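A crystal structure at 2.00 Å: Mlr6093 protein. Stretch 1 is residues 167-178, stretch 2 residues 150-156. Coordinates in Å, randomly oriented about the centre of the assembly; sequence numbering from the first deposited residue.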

# COMPACT_ATOMS: atom_id res chain seq x y z
N THR A 167 13.38 -28.36 2.53
CA THR A 167 12.54 -27.17 2.39
C THR A 167 13.23 -26.09 1.55
O THR A 167 12.58 -25.51 0.70
CB THR A 167 12.10 -26.58 3.75
OG1 THR A 167 11.25 -27.53 4.41
CG2 THR A 167 11.36 -25.26 3.55
N VAL A 168 14.52 -25.87 1.77
CA VAL A 168 15.28 -24.87 1.02
C VAL A 168 15.37 -25.27 -0.45
O VAL A 168 15.19 -24.43 -1.30
CB VAL A 168 16.69 -24.63 1.65
CG1 VAL A 168 17.58 -23.82 0.74
CG2 VAL A 168 16.56 -23.95 3.02
N SER A 169 15.58 -26.55 -0.75
CA SER A 169 15.63 -27.02 -2.14
C SER A 169 14.32 -26.82 -2.89
O SER A 169 14.31 -26.31 -4.02
CB SER A 169 16.04 -28.48 -2.21
OG SER A 169 17.38 -28.62 -1.76
N ILE A 170 13.22 -27.20 -2.24
CA ILE A 170 11.89 -27.00 -2.80
C ILE A 170 11.64 -25.50 -3.07
O ILE A 170 11.19 -25.14 -4.16
CB ILE A 170 10.77 -27.59 -1.92
CG1 ILE A 170 10.88 -29.12 -1.84
CG2 ILE A 170 9.39 -27.21 -2.52
CD1 ILE A 170 9.88 -29.82 -0.86
N SER A 171 11.99 -24.65 -2.10
CA SER A 171 11.85 -23.20 -2.21
C SER A 171 12.63 -22.60 -3.38
O SER A 171 12.09 -21.80 -4.13
CB SER A 171 12.28 -22.54 -0.90
OG SER A 171 11.42 -22.93 0.16
N LYS A 172 13.88 -23.00 -3.54
CA LYS A 172 14.72 -22.56 -4.65
C LYS A 172 14.18 -22.97 -6.03
O LYS A 172 14.34 -22.22 -6.99
CB LYS A 172 16.16 -23.09 -4.48
CG LYS A 172 16.94 -22.39 -3.37
CD LYS A 172 18.32 -23.04 -3.17
CE LYS A 172 19.14 -22.33 -2.09
NZ LYS A 172 20.44 -23.02 -1.77
N ALA A 173 13.54 -24.15 -6.09
CA ALA A 173 12.88 -24.67 -7.29
C ALA A 173 11.67 -23.81 -7.78
O ALA A 173 11.21 -24.03 -8.89
CB ALA A 173 12.42 -26.14 -7.09
N PHE A 174 11.18 -22.86 -6.98
CA PHE A 174 10.14 -21.91 -7.40
C PHE A 174 10.74 -20.90 -8.40
O PHE A 174 9.99 -20.29 -9.16
CB PHE A 174 9.54 -21.11 -6.24
CG PHE A 174 8.50 -21.85 -5.42
CD1 PHE A 174 8.81 -23.03 -4.76
CD2 PHE A 174 7.25 -21.32 -5.24
CE1 PHE A 174 7.88 -23.67 -3.98
CE2 PHE A 174 6.30 -21.98 -4.45
CZ PHE A 174 6.63 -23.17 -3.84
N LYS A 175 12.07 -20.75 -8.40
CA LYS A 175 12.78 -19.83 -9.26
C LYS A 175 12.32 -18.36 -9.13
O LYS A 175 12.24 -17.65 -10.11
CB LYS A 175 12.76 -20.30 -10.72
CG LYS A 175 13.09 -21.77 -10.89
CD LYS A 175 13.43 -22.12 -12.33
CE LYS A 175 13.52 -23.63 -12.55
NZ LYS A 175 14.20 -24.39 -11.43
N LEU A 176 11.98 -17.93 -7.91
CA LEU A 176 11.64 -16.54 -7.67
C LEU A 176 12.95 -15.71 -7.67
O LEU A 176 14.06 -16.29 -7.55
CB LEU A 176 10.92 -16.39 -6.33
CG LEU A 176 9.51 -16.93 -6.28
CD1 LEU A 176 9.02 -17.06 -4.80
CD2 LEU A 176 8.54 -16.08 -7.12
N PRO A 177 12.85 -14.38 -7.88
CA PRO A 177 14.02 -13.49 -7.84
C PRO A 177 14.98 -13.68 -6.66
O PRO A 177 16.19 -13.66 -6.88
CB PRO A 177 13.37 -12.11 -7.77
CG PRO A 177 12.18 -12.26 -8.59
CD PRO A 177 11.65 -13.65 -8.33
N VAL A 178 14.44 -13.91 -5.46
CA VAL A 178 15.23 -14.11 -4.25
C VAL A 178 14.74 -15.24 -3.37
O VAL A 178 13.55 -15.37 -3.13
CB VAL A 178 15.17 -12.84 -3.36
CG1 VAL A 178 15.91 -13.04 -2.02
CG2 VAL A 178 15.71 -11.61 -4.13
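Stretch 2, residues 150-156: APSIISH

The contact between these two stretches is a helix-and-strand packing that closes into a parallel beta pairing: a short strand runs antiparallel beside a helix, and the chain that leaves the helix turns back to join that same strand edge to edge. It illustrates a general principle of alpha/beta architecture, in which a strand, a helix and a further strand of the chain pack so that apolar side chains fill the space between them.

Residues 152-155 are extended, with phi between -163° and -103°, and their axis makes an angle of 171° with that of helix 167-172, at a closest approach of 9.4 Å. The register follows from this opposed direction: Val168 lies nearest Ser155 and Ser171 nearest Ile153, with CA atoms 6.7 and 6.5 Å apart. Side chains alternate along the strand, so Ile153 and Ser155 point toward the helical stretch while Ile154 points away.

A type I turn from Lys172 to Lys175 brings the chain out of helical geometry, Lys175 being the first residue to leave helical phi/psi and taking positive phi. By Val178 the backbone is extended and pairs in parallel with Ser152, their CA atoms 4.8 Å apart and their side chains on the same face of the sheet. A single hydrogen bond joins the stretches directly, from Ile153 N to Val178 O, at 3.3 Å and a rather long reach. Beside it, Val178 CG2 lies 3.8 Å from Ala150 CB, and Pro177 CG sits 4.0 Å from Pro151 CD, two proline rings meeting where the strands begin to pair.

Ile153 is the plug, with the largest area covered by the other stretch. Its CD1 lies over one face of the Phe174 ring, 3.8 Å from the ring centroid and 20° off the normal, a CH-pi contact; the same CD1 comes within 3.4 Å of Ser171 O. Ile153 CG1 also meets Leu176 CD1 at 3.7 Å, so the isoleucine touches Ser171 and Phe174 as well as Leu176, beyond the turn.

Toward the other end of the strand the contact becomes polar. Ser171 OG donates to Thr167 O at 2.9 Å, one turn back in its own helix, and accepts a hydrogen bond from a water, whose oxygen is 2.9 Å from Ser171 OG. The same water oxygen lies 2.8 Å from Ser155 OG, with which it is also hydrogen-bonded. Since Ser171 OG and Ser155 OG are themselves 4.2 Å apart, the water bridges two hydroxyls that do not bond directly.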

# COMPACT_ATOMS: atom_id res chain seq x y z
N ALA A 150 11.09 -7.91 -2.39
CA ALA A 150 11.35 -8.73 -3.56
C ALA A 150 10.36 -9.90 -3.63
O ALA A 150 9.97 -10.40 -2.58
CB ALA A 150 12.77 -9.28 -3.48
N PRO A 151 9.93 -10.32 -4.85
CA PRO A 151 9.12 -11.55 -4.94
C PRO A 151 10.07 -12.67 -4.56
O PRO A 151 11.11 -12.86 -5.19
CB PRO A 151 8.70 -11.62 -6.41
CG PRO A 151 8.98 -10.24 -6.96
CD PRO A 151 10.16 -9.73 -6.18
N SER A 152 9.71 -13.39 -3.50
CA SER A 152 10.65 -14.28 -2.84
C SER A 152 10.03 -15.32 -1.93
O SER A 152 8.83 -15.37 -1.77
CB SER A 152 11.56 -13.39 -1.95
OG SER A 152 10.81 -12.63 -1.02
N ILE A 153 10.89 -16.18 -1.41
CA ILE A 153 10.59 -17.09 -0.34
C ILE A 153 11.61 -16.78 0.73
O ILE A 153 12.79 -16.65 0.41
CB ILE A 153 10.72 -18.56 -0.78
CG1 ILE A 153 9.51 -18.95 -1.65
CG2 ILE A 153 10.78 -19.46 0.42
CD1 ILE A 153 9.69 -20.19 -2.41
N ILE A 154 11.16 -16.61 1.98
CA ILE A 154 12.05 -16.41 3.13
C ILE A 154 12.08 -17.74 3.87
O ILE A 154 11.03 -18.25 4.26
CB ILE A 154 11.56 -15.32 4.13
CG1 ILE A 154 11.46 -13.95 3.44
CG2 ILE A 154 12.50 -15.23 5.38
CD1 ILE A 154 10.93 -12.87 4.35
N SER A 155 13.28 -18.29 4.00
CA SER A 155 13.59 -19.55 4.64
C SER A 155 14.21 -19.26 5.99
O SER A 155 15.25 -18.61 6.06
CB SER A 155 14.63 -20.34 3.81
OG SER A 155 14.15 -20.73 2.53
N HIS A 156 13.59 -19.74 7.06
CA HIS A 156 14.10 -19.56 8.40
C HIS A 156 15.01 -20.77 8.77
O HIS A 156 14.56 -21.92 8.67
CB HIS A 156 12.93 -19.44 9.38
CG HIS A 156 13.34 -19.04 10.76
ND1 HIS A 156 14.10 -19.86 11.57
CD2 HIS A 156 13.10 -17.92 11.47
CE1 HIS A 156 14.30 -19.25 12.72
NE2 HIS A 156 13.70 -18.08 12.69
O HOH W 1 11.71 -22.08 2.93